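Local atomic coordinates of CutA1 (Shewanella, PDB entry 3AHP), a protein that probably takes part in divalent metal ion tolerance, as a trimeric member of the CutA1 family. Residues Ile9-Pro14 with Val57-Lys62. Residues are numbered along the deposited sequence; the frame is centred on the assembly and turned at random.
Sequences IFTTCP and VPMQIK
Val-57 pairs with Cys-13 through two backbone hydrogen bonds. Val-57 N gives one to Cys-13 O, and Cys-13 N returns the other to Val-57 O at 2.8 Å. Beside them Val-57 CG1 touches Cys-13 CB at 4.0 Å. Pro-58 faces Thr-12 in a non-hydrogen-bonded pair. Thr-12 OG1 makes a weak hydrogen bond to Glu-56. Met-59 N donates to Thr-11 O, and Thr-11 N donates to Met-59 O. The two side chains run side by side. Thr-11 OG1 lies anti to the backbone N (chi1 -173°) and is hydrogen-bonded to Glu-85 O. This leaves CG2 between N and the carbonyl carbon, where it meets Met-59 CB at 3.6 Å. Met-59 SD comes alongside Cys-13 SG at 4.1 Å. The strands are antiparallel neighbours in the sheet of a GlnB-like, ferredoxin-type fold. Val-57, Met-59 and Cys-13 point to the face covered by helix 16-28. On the other face, Gln-60 CG lies 4.0 Å from Phe-10 CE2. Both side chains there also pack on Phe-10 of the third subunit, and Phe-10 packs on Leu-8 of the second subunit, so this face serves the trimer interface. Ile-61 and Ile-9 form the next hydrogen-bonded pair, with two backbone hydrogen bonds. Their side chains cross obliquely, Ile-61 CD1 reaching Ile-9 CG2 at 3.8 Å and Thr-11 CG2 at 4.1 Å. Lys-62 forms a salt bridge with Glu-85 of the third subunit.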
ATOM      1  N   ILE B   9      -8.303   0.690  -2.265  1.00 20.64           N
ATOM      2  CA  ILE B   9      -8.074   1.606  -3.384  1.00 19.68           C
ATOM      3  C   ILE B   9      -6.947   2.573  -3.070  1.00 19.22           C
ATOM      4  O   ILE B   9      -6.898   3.149  -1.978  1.00 17.14           O
ATOM      5  CB  ILE B   9      -9.334   2.421  -3.704  1.00 19.31           C
ATOM      6  CG1 ILE B   9     -10.428   1.493  -4.227  1.00 21.15           C
ATOM      7  CG2 ILE B   9      -9.015   3.529  -4.725  1.00 19.14           C
ATOM      8  CD1 ILE B   9     -11.728   2.208  -4.569  1.00 25.70           C
ATOM      9  N   PHE B  10      -6.031   2.731  -4.021  1.00 19.16           N
ATOM     10  CA  PHE B  10      -4.966   3.726  -3.889  1.00 19.65           C
ATOM     11  C   PHE B  10      -5.236   4.846  -4.855  1.00 19.83           C
ATOM     12  O   PHE B  10      -5.575   4.609  -6.014  1.00 20.81           O
ATOM     13  CB  PHE B  10      -3.584   3.133  -4.195  1.00 19.30           C
ATOM     14  CG  PHE B  10      -3.151   2.080  -3.240  1.00 17.85           C
ATOM     15  CD1 PHE B  10      -3.522   0.754  -3.433  1.00 20.57           C
ATOM     16  CD2 PHE B  10      -2.378   2.405  -2.140  1.00 15.69           C
ATOM     17  CE1 PHE B  10      -3.133  -0.238  -2.515  1.00 19.87           C
ATOM     18  CE2 PHE B  10      -1.977   1.431  -1.241  1.00 14.07           C
ATOM     19  CZ  PHE B  10      -2.368   0.107  -1.420  1.00 13.91           C
ATOM     20  N   THR B  11      -5.006   6.066  -4.403  1.00 20.67           N
ATOM     21  CA  THR B  11      -5.148   7.224  -5.268  1.00 22.30           C
ATOM     22  C   THR B  11      -4.359   8.382  -4.685  1.00 21.65           C
ATOM     23  O   THR B  11      -3.683   8.233  -3.698  1.00 23.58           O
ATOM     24  CB  THR B  11      -6.632   7.608  -5.479  1.00 21.69           C
ATOM     25  OG1 THR B  11      -6.717   8.637  -6.465  1.00 26.34           O
ATOM     26  CG2 THR B  11      -7.256   8.102  -4.202  1.00 20.01           C
ATOM     27  N   THR B  12      -4.472   9.546  -5.285  1.00 23.71           N
ATOM     28  CA  THR B  12      -3.482  10.583  -5.091  1.00 23.85           C
ATOM     29  C   THR B  12      -4.177  11.900  -5.361  1.00 23.43           C
ATOM     30  O   THR B  12      -5.048  11.949  -6.202  1.00 24.62           O
ATOM     31  CB  THR B  12      -2.329  10.380  -6.094  1.00 24.47           C
ATOM     32  OG1 THR B  12      -1.092  10.192  -5.394  1.00 23.11           O
ATOM     33  CG2 THR B  12      -2.244  11.536  -7.057  1.00 24.94           C
ATOM     34  N   CYS B  13      -3.892  12.927  -4.572  1.00 24.63           N
ATOM     35  CA  CYS B  13      -4.409  14.261  -4.842  1.00 25.95           C
ATOM     36  C   CYS B  13      -3.278  15.263  -4.900  1.00 26.29           C
ATOM     37  O   CYS B  13      -2.263  15.059  -4.253  1.00 27.28           O
ATOM     38  CB  CYS B  13      -5.403  14.672  -3.762  1.00 27.61           C
ATOM     39  SG  CYS B  13      -7.005  13.866  -3.885  1.00 30.63           S
ATOM     40  N   PRO B  14      -3.463  16.377  -5.640  1.00 28.07           N
ATOM     41  CA  PRO B  14      -2.389  17.362  -5.828  1.00 28.95           C
ATOM     42  C   PRO B  14      -2.012  18.100  -4.558  1.00 30.41           C
ATOM     43  O   PRO B  14      -0.902  18.598  -4.461  1.00 33.16           O
ATOM     44  CB  PRO B  14      -2.981  18.336  -6.841  1.00 27.31           C
ATOM     45  CG  PRO B  14      -3.953  17.522  -7.598  1.00 26.58           C
ATOM     46  CD  PRO B  14      -4.586  16.645  -6.552  1.00 28.06           C
ATOM     47  N   VAL B  57      -0.590  14.193  -2.515  1.00 20.00           N
ATOM     48  CA  VAL B  57      -1.064  13.603  -1.313  1.00 20.00           C
ATOM     49  C   VAL B  57      -1.747  12.258  -1.513  1.00 20.00           C
ATOM     50  O   VAL B  57      -2.722  12.147  -2.195  1.00 26.86           O
ATOM     51  CB  VAL B  57      -1.891  14.609  -0.574  1.00 20.00           C
ATOM     52  CG1 VAL B  57      -3.259  14.212  -0.475  1.00 20.00           C
ATOM     53  CG2 VAL B  57      -1.331  14.890   0.762  1.00 20.00           C
ATOM     54  N   PRO B  58      -1.215  11.229  -0.886  1.00 24.28           N
ATOM     55  CA  PRO B  58      -1.631   9.865  -1.130  1.00 23.47           C
ATOM     56  C   PRO B  58      -2.877   9.463  -0.363  1.00 22.93           C
ATOM     57  O   PRO B  58      -3.064   9.925   0.698  1.00 21.36           O
ATOM     58  CB  PRO B  58      -0.425   9.095  -0.666  1.00 23.82           C
ATOM     59  CG  PRO B  58       0.132   9.873   0.304  1.00 23.98           C
ATOM     60  CD  PRO B  58      -0.044  11.253  -0.023  1.00 22.67           C
ATOM     61  N   MET B  59      -3.738   8.647  -0.940  1.00 23.71           N
ATOM     62  CA  MET B  59      -4.955   8.211  -0.242  1.00 25.84           C
ATOM     63  C   MET B  59      -5.155   6.692  -0.305  1.00 24.67           C
ATOM     64  O   MET B  59      -5.022   6.099  -1.368  1.00 24.79           O
ATOM     65  CB  MET B  59      -6.190   8.902  -0.821  1.00 26.61           C
ATOM     66  CG  MET B  59      -6.299  10.370  -0.504  1.00 30.72           C
ATOM     67  SD  MET B  59      -7.867  11.063  -1.066  1.00 41.27           S
ATOM     68  CE  MET B  59      -8.814  10.990   0.428  1.00 37.75           C
ATOM     69  N   GLN B  60      -5.507   6.082   0.825  1.00 23.15           N
ATOM     70  CA  GLN B  60      -6.051   4.729   0.821  1.00 24.43           C
ATOM     71  C   GLN B  60      -7.545   4.729   1.135  1.00 23.00           C
ATOM     72  O   GLN B  60      -7.963   5.279   2.141  1.00 23.14           O
ATOM     73  CB  GLN B  60      -5.342   3.847   1.842  1.00 25.13           C
ATOM     74  CG  GLN B  60      -3.857   3.592   1.615  1.00 27.11           C
ATOM     75  CD  GLN B  60      -3.278   2.688   2.710  1.00 34.74           C
ATOM     76  OE1 GLN B  60      -2.071   2.428   2.742  1.00 30.92           O
ATOM     77  NE2 GLN B  60      -4.153   2.221   3.632  1.00 31.19           N
ATOM     78  N   ILE B  61      -8.339   4.086   0.285  1.00 22.31           N
ATOM     79  CA  ILE B  61      -9.784   3.956   0.520  1.00 21.60           C
ATOM     80  C   ILE B  61     -10.161   2.509   0.828  1.00 21.38           C
ATOM     81  O   ILE B  61      -9.828   1.598   0.072  1.00 20.33           O
ATOM     82  CB  ILE B  61     -10.633   4.417  -0.695  1.00 21.26           C
ATOM     83  CG1 ILE B  61     -10.364   5.892  -1.033  1.00 22.25           C
ATOM     84  CG2 ILE B  61     -12.103   4.187  -0.417  1.00 16.99           C
ATOM     85  CD1 ILE B  61     -10.548   6.238  -2.514  1.00 16.70           C
ATOM     86  N   LYS B  62     -10.870   2.292   1.927  1.00 21.27           N
ATOM     87  CA  LYS B  62     -11.327   0.952   2.210  1.00 22.90           C
ATOM     88  C   LYS B  62     -12.827   0.869   2.077  1.00 23.14           C
ATOM     89  O   LYS B  62     -13.557   1.686   2.648  1.00 23.67           O
ATOM     90  CB  LYS B  62     -10.840   0.475   3.577  1.00 23.89           C
ATOM     91  CG  LYS B  62      -9.322   0.369   3.662  1.00 25.69           C
ATOM     92  CD  LYS B  62      -8.810   0.895   4.984  1.00 35.62           C
ATOM     93  CE  LYS B  62      -8.289   2.314   4.876  1.00 38.19           C
ATOM     94  NZ  LYS B  62      -6.793   2.325   4.984  1.00 47.40           N
TER